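Local atomic coordinates of GH26A (Muricauda sp. MAR_2010_75, PDB entry 6Q75), a protein that is a family 26 glycoside hydrolase that probably cleaves glycosidic bonds in a polysaccharide such as a beta-mannan. Residues A[108-113]-A[183-188]; A[216-221]-A[242-247]; A[254-259]-A[280-285]. All coordinates share one frame; numbering follows the deposited sequence.

Contact 1: A[108-113]-A[183-188]; sequences MWHVGQ and FWWGNK
At the mouth of the (beta/alpha)8 barrel, where the active sites of such enzymes lie, the loops that follow strands 104-108 and 170-173 meet through His110, Val111 and Gln113 on one side and the aromatic run Phe183, Trp184 and Trp185 on the other. Trp184 NE1 donates to Val111 O at 2.9 Å; this oxygen lies close to the indole plane, whereas NE1 stands above the carbonyl plane. Trp185 brings CZ3 to 3.5 Å from the same Val111 O, edge-on. The Trp184 indole is covered on both faces: Trp185 CE3 lies over one, while Gln113 CG makes a CH-pi contact with the other, 3.7 Å from the centroid of the five-membered ring. Gln113 is extended beyond CG, runs past the indole in the opposite sense, and gives a hydrogen bond from NE2 to Glu129 O. His110 NE2 also comes within 3.5 Å of Phe183 CZ, the two ring planes lying 63° apart. His110 ND1 is hydrogen-bonded to Asp78 OD2, and the His110 side chain is about 3 Å from the nearest atom of a bound Tris, probably from the crystallisation liquor. A buried indole N-H is thus satisfied by a buried backbone carbonyl, and the bond to Asp78 should fix the rotation of the imidazole beside what is probably the substrate cleft.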
loop_
_atom_site.group_PDB
_atom_site.type_symbol
_atom_site.label_atom_id
_atom_site.label_comp_id
_atom_site.label_asym_id
_atom_site.label_seq_id
_atom_site.Cartn_x
_atom_site.Cartn_y
_atom_site.Cartn_z
ATOM N N MET A 108 3.212 1.618 3.747
ATOM C CA MET A 108 3.736 0.348 3.265
ATOM C C MET A 108 4.982 -0.015 4.078
ATOM O O MET A 108 5.359 0.686 5.028
ATOM C CB MET A 108 4.057 0.420 1.767
ATOM C CG MET A 108 5.162 1.427 1.457
ATOM S SD MET A 108 5.360 1.738 -0.311
ATOM C CE MET A 108 5.694 0.076 -0.912
ATOM N N TRP A 109 5.648 -1.096 3.671
ATOM C CA TRP A 109 6.711 -1.648 4.508
ATOM C C TRP A 109 7.661 -2.516 3.699
ATOM O O TRP A 109 7.568 -3.748 3.741
ATOM C CB TRP A 109 6.102 -2.445 5.662
ATOM C CG TRP A 109 7.098 -2.977 6.688
ATOM C CD1 TRP A 109 8.310 -2.432 7.032
ATOM C CD2 TRP A 109 6.974 -4.190 7.446
ATOM N NE1 TRP A 109 8.925 -3.218 8.009
ATOM C CE2 TRP A 109 8.131 -4.308 8.253
ATOM C CE3 TRP A 109 5.983 -5.176 7.532
ATOM C CZ2 TRP A 109 8.327 -5.385 9.157
ATOM C CZ3 TRP A 109 6.187 -6.250 8.410
ATOM C CH2 TRP A 109 7.355 -6.343 9.199
ATOM N N HIS A 110 8.563 -1.905 2.936
ATOM C CA HIS A 110 9.716 -2.678 2.487
ATOM C C HIS A 110 10.481 -3.159 3.721
ATOM O O HIS A 110 10.679 -2.413 4.688
ATOM C CB HIS A 110 10.647 -1.861 1.612
ATOM C CG HIS A 110 10.109 -1.578 0.245
ATOM N ND1 HIS A 110 9.606 -0.345 -0.112
ATOM C CD2 HIS A 110 10.024 -2.359 -0.861
ATOM C CE1 HIS A 110 9.241 -0.375 -1.385
ATOM N NE2 HIS A 110 9.492 -1.583 -1.866
ATOM N N VAL A 111 10.901 -4.414 3.679
ATOM C CA VAL A 111 11.580 -5.041 4.802
ATOM C C VAL A 111 12.494 -6.138 4.270
ATOM O O VAL A 111 12.188 -6.799 3.272
ATOM C CB VAL A 111 10.527 -5.557 5.803
ATOM C CG1 VAL A 111 9.682 -6.667 5.176
ATOM C CG2 VAL A 111 11.209 -6.006 7.110
ATOM N N GLY A 112 13.634 -6.330 4.937
ATOM C CA GLY A 112 14.517 -7.431 4.608
ATOM C C GLY A 112 13.984 -8.743 5.172
ATOM O O GLY A 112 12.866 -8.832 5.680
ATOM N N GLN A 113 14.814 -9.775 5.088
ATOM C CA GLN A 113 14.405 -11.122 5.464
ATOM C C GLN A 113 14.509 -11.325 6.961
ATOM O O GLN A 113 15.287 -10.642 7.627
ATOM C CB GLN A 113 15.291 -12.149 4.772
ATOM C CG GLN A 113 15.173 -12.043 3.260
ATOM C CD GLN A 113 16.050 -13.023 2.564
ATOM O OE1 GLN A 113 16.219 -14.158 3.022
ATOM N NE2 GLN A 113 16.656 -12.591 1.468
ATOM N N PHE A 183 10.946 -9.430 -5.027
ATOM C CA PHE A 183 11.087 -9.349 -3.573
ATOM C C PHE A 183 11.204 -10.741 -2.965
ATOM O O PHE A 183 10.719 -11.725 -3.521
ATOM C CB PHE A 183 9.878 -8.625 -2.966
ATOM C CG PHE A 183 9.809 -7.149 -3.284
ATOM C CD1 PHE A 183 10.918 -6.332 -3.132
ATOM C CD2 PHE A 183 8.619 -6.578 -3.729
ATOM C CE1 PHE A 183 10.838 -4.969 -3.405
ATOM C CE2 PHE A 183 8.544 -5.233 -4.028
ATOM C CZ PHE A 183 9.643 -4.421 -3.856
ATOM N N TRP A 184 11.814 -10.817 -1.766
ATOM C CA TRP A 184 11.989 -12.132 -1.159
ATOM C C TRP A 184 10.655 -12.796 -0.840
ATOM O O TRP A 184 10.573 -14.025 -0.797
ATOM C CB TRP A 184 12.860 -12.046 0.105
ATOM C CG TRP A 184 12.301 -11.252 1.256
ATOM C CD1 TRP A 184 12.617 -9.972 1.595
ATOM C CD2 TRP A 184 11.394 -11.725 2.268
ATOM N NE1 TRP A 184 11.932 -9.601 2.740
ATOM C CE2 TRP A 184 11.183 -10.664 3.171
ATOM C CE3 TRP A 184 10.726 -12.934 2.479
ATOM C CZ2 TRP A 184 10.314 -10.769 4.274
ATOM C CZ3 TRP A 184 9.873 -13.042 3.579
ATOM C CH2 TRP A 184 9.675 -11.959 4.457
ATOM N N TRP A 185 9.609 -12.019 -0.598
ATOM C CA TRP A 185 8.289 -12.578 -0.338
ATOM C C TRP A 185 7.494 -12.833 -1.621
ATOM O O TRP A 185 6.317 -13.213 -1.549
ATOM C CB TRP A 185 7.504 -11.645 0.590
ATOM C CG TRP A 185 7.266 -10.280 0.004
ATOM C CD1 TRP A 185 6.250 -9.912 -0.845
ATOM C CD2 TRP A 185 8.018 -9.100 0.264
ATOM N NE1 TRP A 185 6.353 -8.574 -1.160
ATOM C CE2 TRP A 185 7.426 -8.049 -0.492
ATOM C CE3 TRP A 185 9.165 -8.830 1.022
ATOM C CZ2 TRP A 185 7.926 -6.760 -0.482
ATOM C CZ3 TRP A 185 9.667 -7.547 1.037
ATOM C CH2 TRP A 185 9.050 -6.518 0.274
ATOM N N GLY A 186 8.109 -12.622 -2.784
ATOM C CA GLY A 186 7.402 -12.716 -4.044
ATOM C C GLY A 186 7.394 -14.108 -4.639
ATOM O O GLY A 186 8.259 -14.945 -4.353
ATOM N N ASN A 187 6.383 -14.340 -5.479
ATOM C CA ASN A 187 6.200 -15.603 -6.195
ATOM C C ASN A 187 6.280 -16.824 -5.275
ATOM O O ASN A 187 6.945 -17.808 -5.581
ATOM C CB ASN A 187 7.229 -15.740 -7.319
ATOM C CG ASN A 187 6.911 -16.888 -8.251
ATOM O OD1 ASN A 187 5.755 -17.240 -8.435
ATOM N ND2 ASN A 187 7.941 -17.481 -8.838
ATOM N N LYS A 188 5.564 -16.774 -4.145
ATOM C CA LYS A 188 5.457 -17.901 -3.221
ATOM C C LYS A 188 4.062 -18.492 -3.395
ATOM O O LYS A 188 3.092 -18.008 -2.815
ATOM C CB LYS A 188 5.712 -17.452 -1.800
ATOM C CG LYS A 188 7.089 -16.822 -1.619
ATOM C CD LYS A 188 8.220 -17.876 -1.725
ATOM C CE LYS A 188 9.599 -17.218 -1.519
ATOM N NZ LYS A 188 10.034 -16.322 -2.620
#

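Contact 2: A[216-221]-A[242-247]; sequences WVWNAN and KYVDIL
Trp216 and Asp245 open a parallel strand pairing in which a carboxylate stands in for a backbone acceptor. Asp245 CG lies anti to its carbonyl carbon (chi1 -73°), which swings OD2 back to the Trp216 N-H; the bond, made with the anti lone pair, is 2.8 Å long and nearly straight at 175°. Asp245 OD1 also accepts from Val24 N, near the amino terminus. Trp216 O in turn accepts from two successive amides, Asp245 N at 2.8 Å and Ile246 N at 3.1 Å, before Trp218 N reaches Ile246 O at 2.9 Å. Replacing Asp245 by an alanine would probably leave both the Trp216 N-H and Val24 N without this carboxylate as acceptor. Val217 and Ile246 share one face of the sheet, Val217 CG2 lying 4.2 Å from Ile246 CB. On the other face Trp218 holds its ring well out from the strand (chi1 179°), with Val244 CG1 3.6 Å from its CB and Leu247 CD2 4.0 Å from its CE3. The Trp218 and Leu247 face is the outer side of the barrel wall, where Trp218 packs between helices 194-208 and 258-268 and Leu247 against the latter.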
loop_
_atom_site.group_PDB
_atom_site.type_symbol
_atom_site.label_atom_id
_atom_site.label_comp_id
_atom_site.label_asym_id
_atom_site.label_seq_id
_atom_site.Cartn_x
_atom_site.Cartn_y
_atom_site.Cartn_z
ATOM N N TRP A 216 -6.941 -3.231 5.344
ATOM C CA TRP A 216 -5.949 -4.145 4.788
ATOM C C TRP A 216 -5.970 -4.076 3.272
ATOM O O TRP A 216 -6.926 -4.527 2.631
ATOM C CB TRP A 216 -6.170 -5.573 5.277
ATOM C CG TRP A 216 -5.715 -5.698 6.713
ATOM C CD1 TRP A 216 -6.349 -5.226 7.828
ATOM C CD2 TRP A 216 -4.461 -6.236 7.161
ATOM N NE1 TRP A 216 -5.589 -5.490 8.949
ATOM C CE2 TRP A 216 -4.426 -6.103 8.561
ATOM C CE3 TRP A 216 -3.387 -6.852 6.518
ATOM C CZ2 TRP A 216 -3.344 -6.539 9.322
ATOM C CZ3 TRP A 216 -2.318 -7.288 7.274
ATOM C CH2 TRP A 216 -2.316 -7.145 8.673
ATOM N N VAL A 217 -4.891 -3.549 2.698
ATOM C CA VAL A 217 -4.810 -3.354 1.253
ATOM C C VAL A 217 -3.869 -4.416 0.720
ATOM O O VAL A 217 -2.663 -4.390 1.009
ATOM C CB VAL A 217 -4.320 -1.956 0.869
ATOM C CG1 VAL A 217 -4.339 -1.809 -0.695
ATOM C CG2 VAL A 217 -5.185 -0.873 1.534
ATOM N N TRP A 218 -4.419 -5.335 -0.076
ATOM C CA TRP A 218 -3.647 -6.366 -0.755
ATOM C C TRP A 218 -3.205 -5.769 -2.083
ATOM O O TRP A 218 -4.040 -5.539 -2.952
ATOM C CB TRP A 218 -4.518 -7.607 -0.946
ATOM C CG TRP A 218 -3.875 -8.785 -1.656
ATOM C CD1 TRP A 218 -3.167 -9.824 -1.084
ATOM C CD2 TRP A 218 -3.958 -9.077 -3.048
ATOM N NE1 TRP A 218 -2.796 -10.732 -2.051
ATOM C CE2 TRP A 218 -3.263 -10.292 -3.266
ATOM C CE3 TRP A 218 -4.542 -8.421 -4.145
ATOM C CZ2 TRP A 218 -3.135 -10.859 -4.528
ATOM C CZ3 TRP A 218 -4.408 -8.995 -5.404
ATOM C CH2 TRP A 218 -3.721 -10.196 -5.583
ATOM N N ASN A 219 -1.899 -5.484 -2.221
ATOM C CA ASN A 219 -1.372 -4.624 -3.291
ATOM C C ASN A 219 -0.430 -5.472 -4.150
ATOM O O ASN A 219 0.718 -5.711 -3.761
ATOM C CB ASN A 219 -0.638 -3.419 -2.680
ATOM C CG ASN A 219 -0.360 -2.280 -3.683
ATOM O OD1 ASN A 219 -0.191 -1.133 -3.269
ATOM N ND2 ASN A 219 -0.303 -2.591 -4.987
ATOM N N ALA A 220 -0.899 -5.891 -5.322
ATOM C CA ALA A 220 -0.116 -6.707 -6.236
ATOM C C ALA A 220 0.577 -5.830 -7.278
ATOM O O ALA A 220 0.542 -4.599 -7.222
ATOM C CB ALA A 220 -1.016 -7.751 -6.900
ATOM N N ASN A 221 1.241 -6.482 -8.228
ATOM C CA ASN A 221 1.805 -5.829 -9.411
ATOM C C ASN A 221 1.008 -6.217 -10.648
ATOM O O ASN A 221 0.501 -7.327 -10.749
ATOM C CB ASN A 221 3.266 -6.252 -9.617
ATOM C CG ASN A 221 4.077 -5.205 -10.386
ATOM O OD1 ASN A 221 4.633 -4.297 -9.781
ATOM N ND2 ASN A 221 4.128 -5.328 -11.711
ATOM N N LYS A 242 -11.746 -12.837 3.634
ATOM C CA LYS A 242 -11.766 -12.632 5.071
ATOM C C LYS A 242 -10.599 -11.776 5.564
ATOM O O LYS A 242 -10.680 -11.181 6.651
ATOM C CB LYS A 242 -11.742 -14.023 5.715
ATOM C CG LYS A 242 -11.377 -14.084 7.155
ATOM C CD LYS A 242 -11.205 -15.516 7.590
ATOM C CE LYS A 242 -11.085 -15.576 9.103
ATOM N NZ LYS A 242 -12.009 -16.572 9.685
ATOM N N TYR A 243 -9.530 -11.667 4.775
ATOM C CA TYR A 243 -8.293 -11.036 5.213
ATOM C C TYR A 243 -7.945 -9.778 4.436
ATOM O O TYR A 243 -6.844 -9.241 4.629
ATOM C CB TYR A 243 -7.119 -12.013 5.074
ATOM C CG TYR A 243 -7.295 -13.225 5.956
ATOM C CD1 TYR A 243 -7.119 -13.128 7.319
ATOM C CD2 TYR A 243 -7.624 -14.459 5.419
ATOM C CE1 TYR A 243 -7.288 -14.231 8.142
ATOM C CE2 TYR A 243 -7.787 -15.566 6.237
ATOM C CZ TYR A 243 -7.620 -15.445 7.591
ATOM O OH TYR A 243 -7.787 -16.540 8.419
ATOM N N VAL A 244 -8.820 -9.304 3.553
ATOM C CA VAL A 244 -8.480 -8.193 2.658
ATOM C C VAL A 244 -9.664 -7.227 2.608
ATOM O O VAL A 244 -10.801 -7.661 2.406
ATOM C CB VAL A 244 -8.137 -8.694 1.238
ATOM C CG1 VAL A 244 -7.903 -7.500 0.295
ATOM C CG2 VAL A 244 -6.919 -9.642 1.244
ATOM N N ASP A 245 -9.402 -5.918 2.783
ATOM C CA ASP A 245 -10.423 -4.875 2.637
ATOM C C ASP A 245 -10.453 -4.289 1.228
ATOM O O ASP A 245 -11.532 -4.020 0.690
ATOM C CB ASP A 245 -10.161 -3.725 3.621
ATOM C CG ASP A 245 -10.479 -4.093 5.079
ATOM O OD1 ASP A 245 -11.638 -4.487 5.388
ATOM O OD2 ASP A 245 -9.552 -3.990 5.916
ATOM N N ILE A 246 -9.287 -4.051 0.650
ATOM C CA ILE A 246 -9.166 -3.340 -0.625
ATOM C C ILE A 246 -8.115 -4.066 -1.446
ATOM O O ILE A 246 -7.090 -4.487 -0.901
ATOM C CB ILE A 246 -8.773 -1.872 -0.383
ATOM C CG1 ILE A 246 -9.854 -1.164 0.435
ATOM C CG2 ILE A 246 -8.535 -1.128 -1.738
ATOM C CD1 ILE A 246 -9.708 0.308 0.463
ATOM N N LEU A 247 -8.338 -4.194 -2.764
ATOM C CA LEU A 247 -7.326 -4.761 -3.654
ATOM C C LEU A 247 -6.685 -3.659 -4.482
ATOM O O LEU A 247 -7.339 -2.694 -4.869
ATOM C CB LEU A 247 -7.900 -5.852 -4.581
ATOM C CG LEU A 247 -8.394 -7.151 -3.920
ATOM C CD1 LEU A 247 -9.701 -6.970 -3.175
ATOM C CD2 LEU A 247 -8.490 -8.310 -4.944
#

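Contact 3: A[254-259]-A[280-285]; sequences GDYEQK and QLPRPL
The Tyr256 ring has Pro282 over one face and the carbonyl oxygen of Gln280 at its edge, close to the ring plane. Pro282 CB makes the face contact, a CH-pi interaction 4.1 Å from the ring centroid and shifted toward the rim. From the phenol, OH donates to Gln280 O at 2.7 Å and lies in the carbonyl plane, while Pro282 CD comes within 3.2 Å of the same OH. With chi1 at -62°, CG of Tyr256 lies anti to its carbonyl carbon, and the ring reaches across to the second loop. Gln280 O has a further donor, a water at 2.8 Å that also accepts from Gly254 N at 3.0 Å, so direct and water-mediated bonds converge on one carbonyl. The extended Gln280 side chain lies against the Gly254 backbone, its OE1 3.6 Å from Gly254 CA. Gly254, with a positive phi that favours glycine, lies close against the Gln280 amide. Asp255 and Tyr256 are the centres of two consecutive inverse gamma turns, which lead to Glu257 at the N-cap position of helix 258-268. Arg283 takes the same place before helix 284-289. The contact therefore joins two loops that leave adjacent parallel strands, 246-251 and 273-278: Tyr256 and Pro282 both rest on Leu275 of strand 273-278, with Val286 and Leu287 of helix 284-289 packed against Tyr256 and Pro282 respectively.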
loop_
_atom_site.group_PDB
_atom_site.type_symbol
_atom_site.label_atom_id
_atom_site.label_comp_id
_atom_site.label_asym_id
_atom_site.label_seq_id
_atom_site.Cartn_x
_atom_site.Cartn_y
_atom_site.Cartn_z
ATOM N N GLY A 254 2.496 3.811 -17.692
ATOM C CA GLY A 254 1.166 4.043 -18.235
ATOM C C GLY A 254 0.448 2.797 -18.710
ATOM O O GLY A 254 -0.475 2.888 -19.523
ATOM N N ASP A 255 0.841 1.625 -18.208
ATOM C CA ASP A 255 0.349 0.350 -18.721
ATOM C C ASP A 255 -1.011 -0.021 -18.118
ATOM O O ASP A 255 -1.181 -1.086 -17.521
ATOM C CB ASP A 255 1.378 -0.736 -18.438
ATOM C CG ASP A 255 1.028 -2.063 -19.095
ATOM O OD1 ASP A 255 0.384 -2.029 -20.161
ATOM O OD2 ASP A 255 1.373 -3.134 -18.524
ATOM N N TYR A 256 -2.003 0.856 -18.337
ATOM C CA TYR A 256 -3.338 0.651 -17.761
ATOM C C TYR A 256 -4.158 -0.265 -18.672
ATOM O O TYR A 256 -5.147 0.129 -19.275
ATOM C CB TYR A 256 -4.026 1.991 -17.537
ATOM C CG TYR A 256 -3.312 2.878 -16.558
ATOM C CD1 TYR A 256 -3.424 2.654 -15.179
ATOM C CD2 TYR A 256 -2.500 3.925 -16.991
ATOM C CE1 TYR A 256 -2.753 3.456 -14.267
ATOM C CE2 TYR A 256 -1.820 4.731 -16.085
ATOM C CZ TYR A 256 -1.943 4.481 -14.721
ATOM O OH TYR A 256 -1.292 5.293 -13.824
ATOM N N GLU A 257 -3.725 -1.527 -18.745
ATOM C CA GLU A 257 -4.389 -2.508 -19.596
ATOM C C GLU A 257 -5.795 -2.780 -19.097
ATOM O O GLU A 257 -6.004 -2.990 -17.895
ATOM C CB GLU A 257 -3.614 -3.822 -19.627
ATOM C CG GLU A 257 -2.239 -3.700 -20.199
ATOM C CD GLU A 257 -2.208 -4.055 -21.678
ATOM O OE1 GLU A 257 -3.280 -4.320 -22.266
ATOM O OE2 GLU A 257 -1.101 -4.059 -22.247
ATOM N N GLN A 258 -6.755 -2.794 -20.029
ATOM C CA GLN A 258 -8.142 -3.077 -19.657
ATOM C C GLN A 258 -8.302 -4.497 -19.110
ATOM O O GLN A 258 -9.066 -4.722 -18.164
ATOM C CB GLN A 258 -9.055 -2.860 -20.860
ATOM C CG GLN A 258 -10.523 -2.666 -20.475
ATOM C CD GLN A 258 -10.750 -1.324 -19.793
ATOM O OE1 GLN A 258 -10.007 -0.368 -20.016
ATOM N NE2 GLN A 258 -11.781 -1.248 -18.967
ATOM N N LYS A 259 -7.593 -5.464 -19.697
ATOM C CA LYS A 259 -7.676 -6.845 -19.233
ATOM C C LYS A 259 -7.182 -6.981 -17.795
ATOM O O LYS A 259 -7.770 -7.725 -17.008
ATOM C CB LYS A 259 -6.864 -7.759 -20.152
ATOM N N GLN A 280 3.628 7.147 -14.541
ATOM C CA GLN A 280 2.777 7.938 -15.422
ATOM C C GLN A 280 1.339 7.927 -14.913
ATOM O O GLN A 280 0.780 6.866 -14.634
ATOM C CB GLN A 280 2.800 7.360 -16.842
ATOM C CG GLN A 280 4.162 7.368 -17.493
ATOM C CD GLN A 280 4.089 6.879 -18.933
ATOM O OE1 GLN A 280 3.007 6.882 -19.538
ATOM N NE2 GLN A 280 5.232 6.448 -19.482
ATOM N N LEU A 281 0.751 9.112 -14.791
ATOM C CA LEU A 281 -0.602 9.223 -14.249
ATOM C C LEU A 281 -1.625 8.615 -15.209
ATOM O O LEU A 281 -1.396 8.587 -16.423
ATOM C CB LEU A 281 -0.946 10.686 -13.998
ATOM C CG LEU A 281 -0.309 11.279 -12.745
ATOM C CD1 LEU A 281 -0.339 12.799 -12.811
ATOM C CD2 LEU A 281 -1.093 10.794 -11.542
ATOM N N PRO A 282 -2.773 8.155 -14.699
ATOM C CA PRO A 282 -3.871 7.735 -15.592
ATOM C C PRO A 282 -4.552 8.945 -16.218
ATOM O O PRO A 282 -5.051 9.825 -15.509
ATOM C CB PRO A 282 -4.823 6.980 -14.659
ATOM C CG PRO A 282 -4.537 7.539 -13.275
ATOM C CD PRO A 282 -3.062 7.904 -13.265
ATOM N N ARG A 283 -4.584 8.982 -17.551
ATOM C CA ARG A 283 -5.272 10.058 -18.233
ATOM C C ARG A 283 -6.780 9.935 -18.042
ATOM O O ARG A 283 -7.304 8.838 -17.833
ATOM C CB ARG A 283 -4.961 10.033 -19.727
ATOM C CG ARG A 283 -3.497 9.912 -20.071
ATOM C CD ARG A 283 -3.270 10.369 -21.488
ATOM N NE ARG A 283 -3.817 11.710 -21.681
ATOM C CZ ARG A 283 -3.799 12.372 -22.833
ATOM N NH1 ARG A 283 -4.320 13.590 -22.907
ATOM N NH2 ARG A 283 -3.264 11.814 -23.911
ATOM N N PRO A 284 -7.508 11.046 -18.185
ATOM C CA PRO A 284 -8.981 10.988 -18.097
ATOM C C PRO A 284 -9.622 9.886 -18.931
ATOM O O PRO A 284 -10.558 9.246 -18.445
ATOM C CB PRO A 284 -9.392 12.387 -18.583
ATOM C CG PRO A 284 -8.257 13.257 -18.094
ATOM C CD PRO A 284 -7.010 12.433 -18.297
ATOM N N LEU A 285 -9.150 9.632 -20.163
ATOM C CA LEU A 285 -9.753 8.565 -20.968
ATOM C C LEU A 285 -9.615 7.211 -20.286
ATOM O O LEU A 285 -10.535 6.386 -20.336
ATOM C CB LEU A 285 -9.105 8.487 -22.350
ATOM C CG LEU A 285 -9.624 9.168 -23.603
ATOM C CD1 LEU A 285 -8.854 8.594 -24.784
ATOM C CD2 LEU A 285 -11.134 8.983 -23.790
HETATM O O HOH W 1 2.105 4.413 -14.825
#

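The three contacts illustrate how a (beta/alpha)8 barrel is held together both within its wall and among its loops. Along the chain they follow in series, each closing before the next opens. Contact 2 belongs to the wall itself, pairing neighbouring strands 214-221 and 246-251, whereas contacts 1 and 3 join loops that follow barrel strands. The centres of contacts 1 and 2 are about 15 Å apart, those of contacts 2 and 3 about 21 Å, and those of contacts 1 and 3 about 26 Å; none touches another. Strand 246-251 leads from contact 2 into contact 3 and on to helix 258-268. One continuous sheet thus carries separate loop junctions, that of contact 1 probably beside the substrate cleft.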